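Local coordinates for protein mirolysin (Tannerella forsythia, PDB 6R7V) that is the zymogen of a zinc metallopeptidase of the pappalysin family, probably kept latent by its own pro-segment, and would as mature enzyme cleave peptide bonds, at residues 143-146 with 152-155; 8-13 with 167-172; 146-151 with 171-176. The protein carries 1 engineered substitution. One frame throughout, in Å; residues are numbered along the deposited sequence. Where two conformers were deposited one is given.

Contact 1. Residues 143-146 with 152-155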
loop_
_atom_site.group_PDB
_atom_site.type_symbol
_atom_site.label_atom_id
_atom_site.label_comp_id
_atom_site.label_asym_id
_atom_site.label_seq_id
_atom_site.Cartn_x
_atom_site.Cartn_y
_atom_site.Cartn_z
ATOM N N ASN A 143 -13.226 6.850 -12.273
ATOM C CA ASN A 143 -13.676 8.008 -11.491
ATOM C C ASN A 143 -12.475 8.867 -11.102
ATOM O O ASN A 143 -11.496 8.348 -10.545
ATOM C CB ASN A 143 -14.483 7.581 -10.241
ATOM C CG ASN A 143 -15.200 8.731 -9.569
ATOM O OD1 ASN A 143 -15.184 8.887 -8.339
ATOM N ND2 ASN A 143 -15.802 9.601 -10.339
ATOM N N ASN A 144 -12.514 10.164 -11.442
ATOM C CA ASN A 144 -11.403 11.066 -11.113
ATOM C C ASN A 144 -11.073 11.062 -9.627
ATOM O O ASN A 144 -11.965 10.967 -8.779
ATOM C CB ASN A 144 -11.733 12.505 -11.496
ATOM C CG ASN A 144 -11.799 12.792 -12.971
ATOM O OD1 ASN A 144 -11.493 11.958 -13.829
ATOM N ND2 ASN A 144 -12.189 14.021 -13.310
ATOM N N ALA A 145 -9.789 11.203 -9.311
ATOM C CA ALA A 145 -9.364 11.300 -7.932
ATOM C C ALA A 145 -9.885 12.570 -7.277
ATOM O O ALA A 145 -10.121 13.587 -7.946
ATOM C CB ALA A 145 -7.839 11.312 -7.896
ATOM N N TRP A 146 -10.053 12.502 -5.958
ATOM C CA TRP A 146 -10.291 13.644 -5.105
ATOM C C TRP A 146 -8.938 14.193 -4.728
ATOM O O TRP A 146 -8.052 13.399 -4.358
ATOM C CB TRP A 146 -11.021 13.225 -3.834
ATOM C CG TRP A 146 -12.469 12.867 -4.005
ATOM C CD1 TRP A 146 -13.169 12.673 -5.172
ATOM C CD2 TRP A 146 -13.399 12.670 -2.943
ATOM N NE1 TRP A 146 -14.509 12.463 -4.884
ATOM C CE2 TRP A 146 -14.657 12.383 -3.523
ATOM C CE3 TRP A 146 -13.323 12.823 -1.548
ATOM C CZ2 TRP A 146 -15.803 12.194 -2.750
ATOM C CZ3 TRP A 146 -14.431 12.534 -0.787
ATOM C CH2 TRP A 146 -15.664 12.261 -1.386
ATOM N N LEU A 152 -6.262 10.163 0.537
ATOM C CA LEU A 152 -5.797 8.914 -0.064
ATOM C C LEU A 152 -6.976 8.353 -0.830
ATOM O O LEU A 152 -8.023 8.050 -0.251
ATOM C CB LEU A 152 -5.286 7.896 0.964
ATOM C CG LEU A 152 -5.221 6.403 0.518
ATOM C CD1 LEU A 152 -4.213 6.176 -0.633
ATOM C CD2 LEU A 152 -4.822 5.488 1.665
ATOM N N ASN A 153 -6.789 8.202 -2.144
ATOM C CA ASN A 153 -7.787 7.632 -3.042
ATOM C C ASN A 153 -7.539 6.145 -3.228
ATOM O O ASN A 153 -6.432 5.753 -3.637
ATOM C CB ASN A 153 -7.720 8.303 -4.405
ATOM C CG ASN A 153 -8.188 9.721 -4.414
ATOM O OD1 ASN A 153 -9.322 10.031 -4.810
ATOM N ND2 ASN A 153 -7.342 10.623 -3.971
ATOM N N ILE A 154 -8.546 5.326 -2.898
ATOM C CA ILE A 154 -8.484 3.890 -3.071
ATOM C C ILE A 154 -9.553 3.494 -4.057
ATOM O O ILE A 154 -10.750 3.638 -3.732
ATOM C CB ILE A 154 -8.676 3.117 -1.759
ATOM C CG1 ILE A 154 -7.665 3.543 -0.665
ATOM C CG2 ILE A 154 -8.589 1.616 -2.068
ATOM C CD1 ILE A 154 -7.878 2.774 0.706
ATOM N N TRP A 155 -9.163 3.053 -5.264
ATOM C CA TRP A 155 -10.141 2.627 -6.261
ATOM C C TRP A 155 -10.337 1.140 -6.120
ATOM O O TRP A 155 -9.347 0.417 -5.910
ATOM C CB TRP A 155 -9.648 2.965 -7.674
ATOM C CG TRP A 155 -9.691 4.409 -8.017
ATOM C CD1 TRP A 155 -10.674 5.045 -8.721
ATOM C CD2 TRP A 155 -8.631 5.368 -7.849
ATOM N NE1 TRP A 155 -10.331 6.367 -8.932
ATOM C CE2 TRP A 155 -9.091 6.597 -8.373
ATOM C CE3 TRP A 155 -7.354 5.325 -7.246
ATOM C CZ2 TRP A 155 -8.289 7.747 -8.391
ATOM C CZ3 TRP A 155 -6.580 6.475 -7.228
ATOM C CH2 TRP A 155 -7.027 7.659 -7.832
#
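Asn153 OD1 is gripped by two donors: the backbone N of Trp146, 2.8 Å from it, and NE2 of His52 on the adjacent strand 45-55. The Trp146 N-H arrives tilted 23° from the plane of the Asn153 amide. The other end of that amide, ND2, donates to Trp146 O at 2.9 Å, with the carbonyl oxygen lying close to the amide plane. One asparagine thus holds both the N-H and the C=O of a single residue, which fixes the rotation of its amide and supports the assignment of its oxygen and nitrogen ends. Two residues on, Trp155 points to the same side of the strand. Its NE1 bonds Asn143 O at 2.8 Å, nearly straight (164°) and within the indole plane. Further along the same ring edge, CZ2 of Trp155 packs on Ala145 CB at 3.6 Å. Both strand side chains take chi1 near -70°, CG anti to the carbonyl carbon, which carries the amide and the indole up to the loop backbone. Side chains of strand 152-157 thus hold the backbone of the preceding loop, in the mixed sheet of this metzincin catalytic domain.

Contact 2. Residues 8-13 with 167-172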
loop_
_atom_site.group_PDB
_atom_site.type_symbol
_atom_site.label_atom_id
_atom_site.label_comp_id
_atom_site.label_asym_id
_atom_site.label_seq_id
_atom_site.Cartn_x
_atom_site.Cartn_y
_atom_site.Cartn_z
ATOM N N SER A 8 3.242 -3.133 -8.611
ATOM C CA SER A 8 4.213 -2.162 -8.128
ATOM C C SER A 8 5.583 -2.746 -7.835
ATOM O O SER A 8 6.195 -2.432 -6.822
ATOM C CB SER A 8 3.680 -1.455 -6.894
ATOM O OG SER A 8 2.491 -0.752 -7.206
ATOM N N GLU A 9 6.109 -3.516 -8.774
ATOM C CA GLU A 9 7.465 -4.023 -8.657
ATOM C C GLU A 9 8.436 -2.945 -9.130
ATOM O O GLU A 9 8.131 -2.216 -10.074
ATOM C CB GLU A 9 7.632 -5.308 -9.490
ATOM C CG GLU A 9 6.817 -6.487 -8.962
ATOM C CD GLU A 9 6.804 -7.783 -9.754
ATOM O OE1 GLU A 9 6.168 -8.755 -9.282
ATOM O OE2 GLU A 9 7.419 -7.832 -10.844
ATOM N N LEU A 10 9.630 -2.888 -8.524
ATOM C CA LEU A 10 10.690 -1.972 -8.923
ATOM C C LEU A 10 11.974 -2.743 -9.150
ATOM O O LEU A 10 12.860 -2.778 -8.288
ATOM C CB LEU A 10 10.923 -0.839 -7.906
ATOM C CG LEU A 10 9.784 0.190 -7.742
ATOM C CD1 LEU A 10 10.118 1.172 -6.609
ATOM C CD2 LEU A 10 9.535 0.990 -9.041
ATOM N N ASN A 11 12.065 -3.406 -10.309
ATOM C CA ASN A 11 13.248 -4.161 -10.689
ATOM C C ASN A 11 14.265 -3.173 -11.209
ATOM O O ASN A 11 14.175 -2.731 -12.353
ATOM C CB ASN A 11 12.882 -5.241 -11.708
ATOM C CG ASN A 11 14.047 -6.122 -12.057
ATOM O OD1 ASN A 11 15.193 -5.670 -12.110
ATOM N ND2 ASN A 11 13.779 -7.405 -12.281
ATOM N N MET A 12 15.178 -2.759 -10.335
ATOM C CA MET A 12 16.106 -1.681 -10.642
ATOM C C MET A 12 17.027 -1.990 -11.809
ATOM O O MET A 12 17.262 -1.073 -12.592
ATOM C CB MET A 12 16.894 -1.249 -9.399
ATOM C CG MET A 12 16.005 -0.640 -8.323
ATOM S SD MET A 12 14.852 0.680 -8.841
ATOM C CE MET A 12 15.955 1.894 -9.437
ATOM N N GLU A 13 17.491 -3.256 -11.970
ATOM C CA GLU A 13 18.296 -3.681 -13.126
ATOM C C GLU A 13 17.514 -3.451 -14.420
ATOM O O GLU A 13 18.071 -2.932 -15.395
ATOM C CB GLU A 13 18.677 -5.177 -12.983
ATOM C CG GLU A 13 19.449 -5.771 -14.158
ATOM C CD GLU A 13 19.790 -7.255 -14.131
ATOM O OE1 GLU A 13 19.840 -7.861 -15.226
ATOM O OE2 GLU A 13 20.027 -7.808 -13.031
ATOM N N ALA A 167 -0.135 0.254 -6.666
ATOM C CA ALA A 167 -0.028 1.559 -6.042
ATOM C C ALA A 167 0.853 2.450 -6.857
ATOM O O ALA A 167 1.730 1.959 -7.576
ATOM C CB ALA A 167 0.581 1.401 -4.651
ATOM N N GLN A 168 0.733 3.751 -6.641
ATOM C CA GLN A 168 1.651 4.696 -7.234
ATOM C C GLN A 168 2.637 5.119 -6.133
ATOM O O GLN A 168 2.218 5.465 -5.033
ATOM C CB GLN A 168 0.912 5.907 -7.851
ATOM C CG GLN A 168 1.890 6.778 -8.633
ATOM C CD GLN A 168 1.192 7.873 -9.385
ATOM O OE1 GLN A 168 0.569 7.629 -10.401
ATOM N NE2 GLN A 168 1.296 9.090 -8.892
ATOM N N PHE A 169 3.947 5.110 -6.424
ATOM C CA PHE A 169 4.951 5.451 -5.426
ATOM C C PHE A 169 5.100 6.960 -5.226
ATOM O O PHE A 169 4.892 7.719 -6.184
ATOM C CB PHE A 169 6.312 4.890 -5.868
ATOM C CG PHE A 169 6.445 3.395 -5.749
ATOM C CD1 PHE A 169 6.315 2.580 -6.867
ATOM C CD2 PHE A 169 6.707 2.804 -4.524
ATOM C CE1 PHE A 169 6.375 1.187 -6.747
ATOM C CE2 PHE A 169 6.821 1.411 -4.412
ATOM C CZ PHE A 169 6.673 0.614 -5.527
ATOM N N PRO A 170 5.586 7.404 -4.039
ATOM C CA PRO A 170 5.740 8.846 -3.797
ATOM C C PRO A 170 6.682 9.565 -4.752
ATOM O O PRO A 170 6.466 10.761 -4.992
ATOM C CB PRO A 170 6.325 8.905 -2.383
ATOM C CG PRO A 170 5.845 7.648 -1.717
ATOM C CD PRO A 170 5.782 6.617 -2.798
ATOM N N PHE A 171 7.697 8.876 -5.328
ATOM C CA PHE A 171 8.604 9.579 -6.242
ATOM C C PHE A 171 7.880 10.040 -7.516
ATOM O O PHE A 171 8.421 10.862 -8.266
ATOM C CB PHE A 171 9.859 8.735 -6.612
ATOM C CG PHE A 171 9.639 7.723 -7.731
ATOM C CD1 PHE A 171 9.124 6.463 -7.459
ATOM C CD2 PHE A 171 9.921 8.048 -9.049
ATOM C CE1 PHE A 171 8.913 5.536 -8.487
ATOM C CE2 PHE A 171 9.660 7.137 -10.084
ATOM C CZ PHE A 171 9.147 5.893 -9.791
ATOM N N GLU A 172 6.704 9.479 -7.783
ATOM C CA GLU A 172 5.895 9.804 -8.960
ATOM C C GLU A 172 4.882 10.918 -8.660
ATOM O O GLU A 172 4.194 11.349 -9.594
ATOM C CB GLU A 172 5.102 8.556 -9.453
ATOM C CG GLU A 172 5.842 7.210 -9.378
ATOM C CD GLU A 172 5.146 5.997 -9.983
ATOM O OE1 GLU A 172 4.780 5.039 -9.251
ATOM O OE2 GLU A 172 4.992 6.004 -11.223
#
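Ser8, Phe169 and Leu10 carry most of this buried contact. Ser8 OG donates to the backbone oxygen of Ala167 at 2.8 Å, meeting it in the carbonyl plane and on a lone pair. The torsion chi1 of -61°, with OG anti to the carbonyl carbon of Ser8, turns the hydroxyl onto the end of strand 165-167. The Phe169 ring is approached in two ways. Leu10 CD1 sits over one face, 3.8 Å from the ring centroid and 17° off the normal, a CH-pi contact made by two side chains coming from opposite directions. At the rim, Ser8 O lies near the ring plane, 3.3 Å from Phe169 CZ. This is the cysteine-switch region of the pro-segment: Cys6, just upstream, binds the catalytic zinc with His207, His211 and His217, and the Ser8 side chain is about 4 Å from the metal. The Phe169 ring also meets the ring of His211, with their planes at about 70°. The backbone of Phe169 is held by Glu172, whose OE1 accepts from Phe169 N at 2.9 Å on the anti side of the carboxylate, while Glu172 N returns a bond of 3.0 Å to Phe169 O.

Contact 3. Residues 146-151 with 171-176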
loop_
_atom_site.group_PDB
_atom_site.type_symbol
_atom_site.label_atom_id
_atom_site.label_comp_id
_atom_site.label_asym_id
_atom_site.label_seq_id
_atom_site.Cartn_x
_atom_site.Cartn_y
_atom_site.Cartn_z
ATOM N N TRP A 146 -10.053 12.502 -5.958
ATOM C CA TRP A 146 -10.291 13.644 -5.105
ATOM C C TRP A 146 -8.938 14.193 -4.728
ATOM O O TRP A 146 -8.052 13.399 -4.358
ATOM C CB TRP A 146 -11.021 13.225 -3.834
ATOM C CG TRP A 146 -12.469 12.867 -4.005
ATOM C CD1 TRP A 146 -13.169 12.673 -5.172
ATOM C CD2 TRP A 146 -13.399 12.670 -2.943
ATOM N NE1 TRP A 146 -14.509 12.463 -4.884
ATOM C CE2 TRP A 146 -14.657 12.383 -3.523
ATOM C CE3 TRP A 146 -13.323 12.823 -1.548
ATOM C CZ2 TRP A 146 -15.803 12.194 -2.750
ATOM C CZ3 TRP A 146 -14.431 12.534 -0.787
ATOM C CH2 TRP A 146 -15.664 12.261 -1.386
ATOM N N ASN A 147 -8.796 15.528 -4.765
ATOM C CA ASN A 147 -7.561 16.249 -4.417
ATOM C C ASN A 147 -6.517 15.314 -3.698
ATOM O O ASN A 147 -6.597 15.101 -2.481
ATOM C CB ASN A 147 -7.894 17.437 -3.533
ATOM C CG ASN A 147 -6.687 18.311 -3.253
ATOM O OD1 ASN A 147 -5.527 17.954 -3.538
ATOM N ND2 ASN A 147 -6.938 19.439 -2.609
ATOM N N THR A 148 -5.500 14.820 -4.447
ATOM C CA THR A 148 -4.551 13.842 -3.904
ATOM C C THR A 148 -3.591 14.427 -2.862
ATOM O O THR A 148 -2.865 13.658 -2.215
ATOM C CB THR A 148 -3.785 13.136 -5.020
ATOM O OG1 THR A 148 -3.084 14.119 -5.779
ATOM C CG2 THR A 148 -4.703 12.345 -5.923
ATOM N N ARG A 149 -3.614 15.764 -2.676
ATOM C CA ARG A 149 -2.791 16.383 -1.629
ATOM C C ARG A 149 -3.467 16.196 -0.284
ATOM O O ARG A 149 -2.824 16.315 0.750
ATOM C CB ARG A 149 -2.632 17.887 -1.884
ATOM C CG ARG A 149 -2.082 18.235 -3.256
ATOM C CD ARG A 149 -1.976 19.742 -3.474
ATOM N NE ARG A 149 -1.053 20.414 -2.549
ATOM C CZ ARG A 149 0.269 20.290 -2.589
ATOM N NH1 ARG A 149 0.841 19.469 -3.463
ATOM N NH2 ARG A 149 1.032 20.969 -1.738
ATOM N N ARG A 150 -4.790 15.952 -0.287
ATOM C CA ARG A 150 -5.571 15.885 0.935
ATOM C C ARG A 150 -6.187 14.531 1.232
ATOM O O ARG A 150 -6.492 14.276 2.398
ATOM C CB ARG A 150 -6.687 16.921 0.874
ATOM C CG ARG A 150 -6.095 18.337 0.907
ATOM C CD ARG A 150 -7.130 19.417 0.843
ATOM N NE ARG A 150 -6.542 20.582 0.187
ATOM C CZ ARG A 150 -7.173 21.728 -0.029
ATOM N NH1 ARG A 150 -8.422 21.894 0.385
ATOM N NH2 ARG A 150 -6.559 22.720 -0.658
ATOM N N TYR A 151 -6.429 13.712 0.220
ATOM C CA TYR A 151 -7.067 12.413 0.424
ATOM C C TYR A 151 -6.238 11.312 -0.147
ATOM O O TYR A 151 -5.634 11.456 -1.215
ATOM C CB TYR A 151 -8.432 12.348 -0.332
ATOM C CG TYR A 151 -9.407 13.455 0.008
ATOM C CD1 TYR A 151 -10.401 13.269 0.970
ATOM C CD2 TYR A 151 -9.419 14.651 -0.716
ATOM C CE1 TYR A 151 -11.345 14.259 1.234
ATOM C CE2 TYR A 151 -10.391 15.624 -0.496
ATOM C CZ TYR A 151 -11.345 15.429 0.489
ATOM O OH TYR A 151 -12.262 16.415 0.734
ATOM N N PHE A 171 7.697 8.876 -5.328
ATOM C CA PHE A 171 8.604 9.579 -6.242
ATOM C C PHE A 171 7.880 10.040 -7.516
ATOM O O PHE A 171 8.421 10.862 -8.266
ATOM C CB PHE A 171 9.859 8.735 -6.612
ATOM C CG PHE A 171 9.639 7.723 -7.731
ATOM C CD1 PHE A 171 9.124 6.463 -7.459
ATOM C CD2 PHE A 171 9.921 8.048 -9.049
ATOM C CE1 PHE A 171 8.913 5.536 -8.487
ATOM C CE2 PHE A 171 9.660 7.137 -10.084
ATOM C CZ PHE A 171 9.147 5.893 -9.791
ATOM N N GLU A 172 6.704 9.479 -7.783
ATOM C CA GLU A 172 5.895 9.804 -8.960
ATOM C C GLU A 172 4.882 10.918 -8.660
ATOM O O GLU A 172 4.194 11.349 -9.594
ATOM C CB GLU A 172 5.102 8.556 -9.453
ATOM C CG GLU A 172 5.842 7.210 -9.378
ATOM C CD GLU A 172 5.146 5.997 -9.983
ATOM O OE1 GLU A 172 4.780 5.039 -9.251
ATOM O OE2 GLU A 172 4.992 6.004 -11.223
ATOM N N PHE A 173 4.748 11.361 -7.380
ATOM C CA PHE A 173 3.701 12.327 -7.032
ATOM C C PHE A 173 3.829 13.642 -7.795
ATOM O O PHE A 173 2.825 14.119 -8.344
ATOM C CB PHE A 173 3.653 12.595 -5.525
ATOM C CG PHE A 173 2.448 13.422 -5.152
ATOM C CD1 PHE A 173 1.222 12.820 -4.919
ATOM C CD2 PHE A 173 2.510 14.817 -5.153
ATOM C CE1 PHE A 173 0.103 13.579 -4.587
ATOM C CE2 PHE A 173 1.384 15.580 -4.820
ATOM C CZ PHE A 173 0.183 14.954 -4.559
ATOM N N GLN A 174 5.025 14.228 -7.824
ATOM C CA GLN A 174 5.212 15.524 -8.472
ATOM C C GLN A 174 4.771 15.474 -9.930
ATOM O O GLN A 174 4.017 16.362 -10.344
ATOM C CB GLN A 174 6.673 15.967 -8.335
ATOM C CG GLN A 174 7.031 17.257 -9.105
ATOM C CD GLN A 174 8.464 17.674 -8.886
ATOM O OE1 GLN A 174 9.413 16.901 -9.090
ATOM N NE2 GLN A 174 8.656 18.919 -8.485
ATOM N N THR A 175 5.191 14.444 -10.702
ATOM C CA THR A 175 4.852 14.381 -12.132
ATOM C C THR A 175 3.484 13.765 -12.455
ATOM O O THR A 175 2.940 14.008 -13.546
ATOM C CB THR A 175 5.933 13.642 -12.931
ATOM O OG1 THR A 175 6.108 12.347 -12.367
ATOM C CG2 THR A 175 7.274 14.401 -12.960
ATOM N N LYS A 176 2.944 12.934 -11.547
ATOM C CA LYS A 176 1.658 12.253 -11.805
ATOM C C LYS A 176 0.707 12.470 -10.622
ATOM O O LYS A 176 0.225 11.502 -10.039
ATOM C CB LYS A 176 1.894 10.751 -12.069
ATOM C CG LYS A 176 2.736 10.513 -13.339
ATOM C CD LYS A 176 2.905 9.030 -13.664
ATOM C CE LYS A 176 1.730 8.471 -14.438
ATOM N NZ LYS A 176 1.983 7.091 -14.937
#
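Van der Waals packing joins Thr148 to Phe173, the residue that buries the most surface here. With CG anti to its backbone N (chi1 -171°), Phe173 sends its ring outward from its own loop, and the leading carbons do the touching. Phe173 CE1 lies 3.4 Å from Thr148 OG1 and 3.9 Å from Thr148 CB, the hydroxyl approaching obliquely as the two side chains slide past each other in opposite directions. Phe173 CE1 is also 3.8 Å from Thr148 O, so side chain and backbone of the threonine both abut the ring. On the exposed margin Arg149 adds a looser touch, NH1 coming to 4.2 Å from Phe173 CE2 at the ring edge, with guanidinium and ring planes 49° apart; Arg149 was modelled in two conformers, so this touch is doubtful. It is not a stacked cation-pi pair.

The polar bonds run within each loop or to residues beyond the two. Thr148 OG1 donates to Pro177 O, just past residues 171-176, and also bonds a glycerol probably left from crystallisation; Arg149 NE makes a salt bridge with Glu299. Inside 146-151, Asn147 OD1 accepts from Arg149 N at 3.0 Å, with the donor 38° above the carbonyl plane, and Asn147 O receives both Arg150 N and Tyr151 N. On the facing side, Lys176 N bonds Glu172 O at 2.8 Å. The arrangement is an Asx turn at Asn147, leading into strand 152-157 and offering Thr148 to an aromatic from the loop between strands 165-167 and 182-185.

Contacts 1 and 3 both use the loop before strand 152-157 and share Trp146; their centres are about 10 Å apart, and Asn153 ND2 touches Thr148 CG2. Contacts 2 and 3 both use the loop after strand 165-167, sharing Phe171 and Glu172, with centres about 15 Å apart. Contact 1 lies about 19 Å from contact 2, centre to centre, without touching it, and falls within the long span of chain between that contact's two halves. In the mixed sheet, strand 182-185 pairs with both 152-157 and 165-167. Contact 3 joins the loop entering strand 152-157 to the one linking edge strand 165-167 with 182-185; at the end of 165-167 contact 2 seats the pro-segment near the zinc.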